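Local atomic coordinates of endo-1,4-beta-xylanase (Pseudoalteromonas haloplanktis, PDB entry 1H12), a protein that acts as a cold-adapted family 8 glycoside hydrolase, cleaving beta-1,4 linkages within xylan chains and probably within cellulose-like beta-glucans. Residues T174-N177 with T178-N181; L291-L295 with M296-A300; N348-A351 with L352-S355. One frame throughout, in Å; residues are numbered along the deposited sequence. Where two conformers were deposited one is given.

Contact 1 (T174-N177 with T178-N181)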
loop_
_atom_site.group_PDB
_atom_site.type_symbol
_atom_site.label_atom_id
_atom_site.label_comp_id
_atom_site.label_asym_id
_atom_site.label_seq_id
_atom_site.Cartn_x
_atom_site.Cartn_y
_atom_site.Cartn_z
ATOM N N THR A 174 10.699 16.910 -2.604
ATOM C CA THR A 174 11.941 16.208 -2.747
ATOM C C THR A 174 11.675 14.730 -3.053
ATOM O O THR A 174 12.318 14.142 -3.938
ATOM C CB THR A 174 12.771 16.365 -1.475
ATOM O OG1 THR A 174 13.098 17.753 -1.319
ATOM C CG2 THR A 174 14.059 15.563 -1.528
ATOM N N MET A 175 10.754 14.123 -2.318
ATOM C CA MET A 175 10.400 12.727 -2.544
ATOM C C MET A 175 9.837 12.506 -3.943
ATOM O O MET A 175 10.211 11.546 -4.623
ATOM C CB MET A 175 9.391 12.278 -1.478
ATOM C CG MET A 175 9.173 10.787 -1.432
ATOM S SD MET A 175 10.591 9.818 -0.831
ATOM C CE MET A 175 10.693 10.455 0.850
ATOM N N LEU A 176 8.943 13.378 -4.409
ATOM C CA LEU A 176 8.396 13.256 -5.777
ATOM C C LEU A 176 9.516 13.352 -6.816
ATOM O O LEU A 176 9.515 12.612 -7.798
ATOM C CB LEU A 176 7.343 14.323 -6.032
ATOM C CG LEU A 176 6.047 14.177 -5.273
ATOM C CD1 LEU A 176 5.120 15.345 -5.657
ATOM C CD2 LEU A 176 5.345 12.869 -5.582
ATOM N N ASN A 177 10.444 14.285 -6.584
ATOM C CA ASN A 177 11.554 14.381 -7.570
ATOM C C ASN A 177 12.406 13.140 -7.570
ATOM O O ASN A 177 12.845 12.692 -8.628
ATOM C CB ASN A 177 12.388 15.617 -7.219
ATOM C CG ASN A 177 11.698 16.913 -7.627
ATOM O OD1 ASN A 177 10.732 16.919 -8.320
ATOM N ND2 ASN A 177 12.175 18.002 -7.060
ATOM N N THR A 178 12.631 12.554 -6.378
ATOM C CA THR A 178 13.332 11.288 -6.307
ATOM C C THR A 178 12.604 10.192 -7.070
ATOM O O THR A 178 13.216 9.400 -7.788
ATOM C CB THR A 178 13.585 10.918 -4.851
ATOM O OG1 THR A 178 14.535 11.861 -4.322
ATOM C CG2 THR A 178 14.099 9.496 -4.684
ATOM N N ILE A 179 11.292 10.102 -6.896
ATOM C CA ILE A 179 10.525 9.090 -7.625
ATOM C C ILE A 179 10.722 9.290 -9.128
ATOM O O ILE A 179 11.016 8.343 -9.865
ATOM C CB ILE A 179 9.047 9.125 -7.218
ATOM C CG1 ILE A 179 8.873 8.730 -5.765
ATOM C CG2 ILE A 179 8.266 8.177 -8.126
ATOM C CD1 ILE A 179 7.488 9.082 -5.194
ATOM N N LYS A 180 10.510 10.519 -9.597
ATOM C CA LYS A 180 10.642 10.806 -10.999
ATOM C C LYS A 180 12.030 10.494 -11.543
ATOM O O LYS A 180 12.157 9.918 -12.629
ATOM C CB LYS A 180 10.272 12.284 -11.229
ATOM C CG LYS A 180 10.388 12.731 -12.662
ATOM C CD LYS A 180 9.819 14.180 -12.788
ATOM C CE LYS A 180 9.835 14.711 -14.141
ATOM N NZ LYS A 180 9.397 16.165 -13.839
ATOM N N ASN A 181 13.059 10.885 -10.810
ATOM C CA ASN A 181 14.417 10.784 -11.314
ATOM C C ASN A 181 15.070 9.437 -11.116
ATOM O O ASN A 181 16.024 9.125 -11.854
ATOM C CB ASN A 181 15.288 11.835 -10.633
ATOM C CG ASN A 181 14.942 13.217 -11.018
ATOM O OD1 ASN A 181 14.466 13.470 -12.077
ATOM N ND2 ASN A 181 15.266 14.164 -10.099
#

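Contact 2 (L291-L295 with M296-A300)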
loop_
_atom_site.group_PDB
_atom_site.type_symbol
_atom_site.label_atom_id
_atom_site.label_comp_id
_atom_site.label_asym_id
_atom_site.label_seq_id
_atom_site.Cartn_x
_atom_site.Cartn_y
_atom_site.Cartn_z
ATOM N N LEU A 291 -9.400 1.616 -3.961
ATOM C CA LEU A 291 -8.993 2.948 -3.621
ATOM C C LEU A 291 -9.230 3.905 -4.799
ATOM O O LEU A 291 -9.821 4.967 -4.653
ATOM C CB LEU A 291 -7.526 2.921 -3.151
ATOM C CG LEU A 291 -6.871 4.194 -2.717
ATOM C CD1 LEU A 291 -5.532 3.837 -2.052
ATOM C CD2 LEU A 291 -6.626 5.214 -3.810
ATOM N N ASP A 292 -8.741 3.508 -5.968
ATOM C CA ASP A 292 -8.843 4.344 -7.136
ATOM C C ASP A 292 -10.301 4.589 -7.509
ATOM O O ASP A 292 -10.690 5.727 -7.865
ATOM C CB ASP A 292 -8.076 3.784 -8.294
ATOM C CG ASP A 292 -7.896 4.804 -9.392
ATOM O OD1 ASP A 292 -8.439 4.606 -10.519
ATOM O OD2 ASP A 292 -7.224 5.823 -9.142
ATOM N N ALA A 293 -11.107 3.534 -7.478
ATOM C CA ALA A 293 -12.513 3.703 -7.789
ATOM C C ALA A 293 -13.192 4.693 -6.839
ATOM O O ALA A 293 -13.972 5.540 -7.241
ATOM C CB ALA A 293 -13.212 2.345 -7.735
ATOM N N HIS A 294 -12.928 4.539 -5.542
ATOM C CA HIS A 294 -13.519 5.408 -4.527
ATOM C C HIS A 294 -13.077 6.840 -4.727
ATOM O O HIS A 294 -13.897 7.779 -4.779
ATOM C CB HIS A 294 -13.121 4.902 -3.136
ATOM C CG HIS A 294 -13.800 5.623 -2.034
ATOM N ND1 HIS A 294 -13.295 5.671 -0.752
ATOM C CD2 HIS A 294 -14.967 6.311 -1.991
ATOM C CE1 HIS A 294 -14.135 6.363 0.017
ATOM N NE2 HIS A 294 -15.169 6.772 -0.714
ATOM N N LEU A 295 -11.764 7.063 -4.825
ATOM C CA LEU A 295 -11.222 8.416 -4.855
ATOM C C LEU A 295 -11.395 9.096 -6.198
ATOM O O LEU A 295 -11.596 10.318 -6.199
ATOM C CB LEU A 295 -9.733 8.385 -4.455
ATOM C CG LEU A 295 -9.450 8.483 -2.980
ATOM C CD1 LEU A 295 -9.699 9.901 -2.440
ATOM C CD2 LEU A 295 -10.216 7.451 -2.150
ATOM N N MET A 296 -11.248 8.389 -7.310
ATOM C CA MET A 296 -11.242 8.982 -8.631
ATOM C C MET A 296 -12.382 8.520 -9.539
ATOM O O MET A 296 -12.487 9.077 -10.653
ATOM C CB MET A 296 -9.922 8.778 -9.305
ATOM C CG MET A 296 -8.845 9.622 -8.741
ATOM S SD MET A 296 -8.977 11.241 -8.649
ATOM C CE MET A 296 -9.202 11.530 -9.308
ATOM N N GLY A 297 -13.223 7.605 -9.080
ATOM C CA GLY A 297 -14.407 7.178 -9.814
ATOM C C GLY A 297 -14.260 5.772 -10.373
ATOM O O GLY A 297 -13.193 5.350 -10.806
ATOM N N ALA A 298 -15.356 5.013 -10.311
ATOM C CA ALA A 298 -15.370 3.647 -10.780
ATOM C C ALA A 298 -15.703 3.601 -12.256
ATOM O O ALA A 298 -16.748 4.122 -12.692
ATOM C CB ALA A 298 -16.389 2.852 -10.003
ATOM N N GLN A 299 -14.853 2.984 -13.036
ATOM C CA GLN A 299 -15.059 2.723 -14.439
ATOM C C GLN A 299 -15.250 1.214 -14.641
ATOM O O GLN A 299 -15.107 0.419 -13.727
ATOM C CB GLN A 299 -13.876 3.212 -15.238
ATOM C CG GLN A 299 -13.489 4.670 -15.078
ATOM N N ALA A 300 -15.630 0.835 -15.842
ATOM C CA ALA A 300 -15.898 -0.561 -16.115
ATOM C C ALA A 300 -14.692 -1.446 -15.754
ATOM O O ALA A 300 -14.890 -2.549 -15.252
ATOM C CB ALA A 300 -16.286 -0.759 -17.611
HETATM O O HOH W 1 -10.668 6.217 -11.468
#

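Contact 3 (N348-A351 with L352-S355)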
loop_
_atom_site.group_PDB
_atom_site.type_symbol
_atom_site.label_atom_id
_atom_site.label_comp_id
_atom_site.label_asym_id
_atom_site.label_seq_id
_atom_site.Cartn_x
_atom_site.Cartn_y
_atom_site.Cartn_z
ATOM N N ASN A 348 -8.970 -7.300 0.410
ATOM C CA ASN A 348 -10.128 -7.689 -0.353
ATOM C C ASN A 348 -11.371 -6.900 0.061
ATOM O O ASN A 348 -12.260 -6.655 -0.753
ATOM C CB ASN A 348 -10.348 -9.192 -0.262
ATOM C CG ASN A 348 -9.253 -9.966 -0.956
ATOM O OD1 ASN A 348 -8.593 -9.409 -1.865
ATOM N ND2 ASN A 348 -9.076 -11.258 -0.603
ATOM N N ALA A 349 -11.457 -6.497 1.348
ATOM C CA ALA A 349 -12.559 -5.653 1.783
ATOM C C ALA A 349 -12.495 -4.262 1.112
ATOM O O ALA A 349 -13.524 -3.702 0.734
ATOM C CB ALA A 349 -12.585 -5.544 3.264
ATOM N N VAL A 350 -11.289 -3.693 0.982
ATOM C CA VAL A 350 -11.159 -2.412 0.332
ATOM C C VAL A 350 -11.547 -2.486 -1.125
ATOM O O VAL A 350 -12.131 -1.549 -1.693
ATOM C CB VAL A 350 -9.750 -1.828 0.500
ATOM C CG1 VAL A 350 -9.591 -0.530 -0.206
ATOM C CG2 VAL A 350 -9.403 -1.720 1.971
ATOM N N ALA A 351 -11.232 -3.614 -1.762
ATOM C CA ALA A 351 -11.587 -3.829 -3.145
ATOM C C ALA A 351 -13.072 -3.677 -3.422
ATOM O O ALA A 351 -13.477 -3.364 -4.538
ATOM C CB ALA A 351 -11.159 -5.223 -3.596
ATOM N N LEU A 352 -13.885 -3.911 -2.388
ATOM C CA LEU A 352 -15.345 -3.777 -2.519
ATOM C C LEU A 352 -15.814 -2.425 -2.925
ATOM O O LEU A 352 -16.944 -2.288 -3.421
ATOM C CB LEU A 352 -16.035 -4.223 -1.233
ATOM C CG LEU A 352 -15.792 -5.668 -0.837
ATOM C CD1 LEU A 352 -16.413 -5.885 0.540
ATOM C CD2 LEU A 352 -16.368 -6.628 -1.897
ATOM N N LEU A 353 -15.001 -1.386 -2.771
ATOM C CA LEU A 353 -15.341 -0.053 -3.261
ATOM C C LEU A 353 -15.465 0.006 -4.780
ATOM O O LEU A 353 -15.976 0.986 -5.307
ATOM C CB LEU A 353 -14.351 0.960 -2.714
ATOM C CG LEU A 353 -14.381 1.154 -1.213
ATOM C CD1 LEU A 353 -13.115 1.791 -0.682
ATOM C CD2 LEU A 353 -15.605 2.016 -0.811
ATOM N N ALA A 354 -15.011 -1.026 -5.479
ATOM C CA ALA A 354 -15.202 -1.170 -6.918
ATOM C C ALA A 354 -16.130 -2.333 -7.267
ATOM O O ALA A 354 -16.357 -2.549 -8.462
ATOM C CB ALA A 354 -13.872 -1.363 -7.649
ATOM N N SER A 355 -16.647 -3.055 -6.293
ATOM C CA SER A 355 -17.500 -4.258 -6.543
ATOM C C SER A 355 -18.939 -3.835 -6.866
ATOM O O SER A 355 -19.446 -2.842 -6.355
ATOM C CB SER A 355 -17.556 -5.125 -5.259
ATOM O OG SER A 355 -18.504 -6.257 -5.452
#

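Contact 1 (T174-N177 with T178-N181)
Thr178 and Ile179 sit against the carbonyl groups of the preceding turn, Thr174 and Met175, in the last part of helix 168-182, an alpha-helix of the (alpha/alpha)6 barrel fold characteristic of family 8 glycoside hydrolases. Four regular i to i+4 bonds run through these two turns. Among them Thr178 N gives its hydrogen to Thr174 O at 2.9 Å, and Lys180 N reaches Leu176 O in a nearly straight bond (172° at the hydrogen). At Thr178 the branch is arranged with OG1 beside its own backbone N and CG2 anti to it, which brings the hydroxyl back along the helix to 3.2 Å from Thr174 O. Ile179 behaves alike with carbon in place of oxygen: CG1 lies beside the backbone N (chi1 -65°) and rests on Met175 O at 3.3 Å, while CD1 runs on to within 4.4 Å of Leu176 CD2. Leu176 and Ile179 both meet Trp225 of helix 219-243, and Met175, with Leu176, packs on helix 143-160. Lys180 runs out from the helix as an extended chain, and its amine forms a salt bridge with Asp221 and a cation-pi contact with Tyr224. Asn177 takes part chiefly through its backbone, because its carbonyl oxygen receives the last of the four bonds. Asn181 N donates to Asn177 O at 2.8 Å, and the carboxamide of Asn181 folds back over that oxygen, with CG 3.2 Å from it.

Contact 2 (L291-L295 with M296-A300)
A glycine-terminated helix end, the C-terminus of helix 283-296, brings Asp292 and Ala293 against Met296, Gly297 and Ala298 as the chain turns toward helix 300-318. The final regular bond runs from Met296 N to Asp292 O (2.8 Å). Met296 CB also packs on that oxygen, Asp292 O, at 3.5 Å, and the methionine, with CG beside its own backbone N (chi1 -73°), crosses the Asp292 side chain at an angle, with Met296 CB 4.0 Å from Asp292 OD2. One residue on, Gly297 N makes a weak, bent bond to Ala293 O (2.9 Å, 130° at the hydrogen). Here the backbone abandons helical geometry: phi of Gly297 is 108°, part of a combination of angles that by itself calls for glycine, since a CB would be jammed against the carbonyl oxygen of Met296. The reversal turns the Gly297 carbonyl back along the helix, where its oxygen receives a CH...O contact from Ala293 CA and a hydrogen from a bound water (2.8 Å). That water gives its other hydrogen to Asp292 OD1, and so ties the carboxylate to the exit peptide. Asp292 is gripped further by a salt bridge from OD2 to Arg233 and by a hydrogen bond between OD1 and His302 at the start of the next helix. Ala298 CB then closes against Ala293 CB at 3.9 Å. With Gln299 at the N-cap of helix 300-318, the whole is a short helix-to-helix connection of the sort that joins successive helices in an (alpha/alpha)6 barrel.

Contact 3 (N348-A351 with L352-S355)
Leu352 lays its side chain over the carbonyl oxygen of Ala349, with CB at 3.2 Å and CG at 3.4 Å from Ala349 O, where helix 342-351 of the (alpha/alpha)6 barrel tightens into 3-10 geometry. CG stands beside the leucine's own backbone N (chi1 -61°), a setting that directs the branch back over the preceding turn. The tightening appears in the backbone bonds, all three of which span i to i+3: Leu352 N donates to Ala349 O at 3.1 Å, Leu353 N to Val350 O, and Ala354 N to Ala351 O at 3.0 Å. Each donor sits above the plane of its acceptor carbonyl. The first is the most displaced, 65° out of the plane, and the other two are less so. Buried among helices, the turn shows apolar groups to several of them: Leu352 reaches Leu310 of helix 300-318 and Phe365 of helix 358-369, while Val350 faces Met287 of helix 283-296 and His392 of helix 379-392. Ser355 leaves the turn with its N bonded to Leu352 O, and its hydroxyl is hydrogen-bonded to the backbone N of Asn357 just ahead of the next helix. A residue further on from Leu352, Leu353 repeats the leucine posture. Leu353 CB and CG both pack at 3.5 Å on Val350 O, and Leu353 CD1 meets Val350 CG1 at 4.2 Å.

In the fold
Along the chain the three contacts follow in series, each within the helical family 8 fold. Contact 1 lies inside helix 168-182, about 25 Å from contact 2 and 30 Å from contact 3 between centres, and contact 3 is across the chain's centre from it. Contacts 2 and 3, whose centres are only about 10 Å apart, mark the C-terminal ends of helices 283-296 and 342-351 and touch directly: Ala293 CB meets Ala354 CB at 3.8 Å, and Leu353 CD1 packs on His294 ND1. The ends of two helices are thus packed on each other within the barrel, removed from the bound xylose, which is about 12 Å from the Asn348 side chain of contact 3.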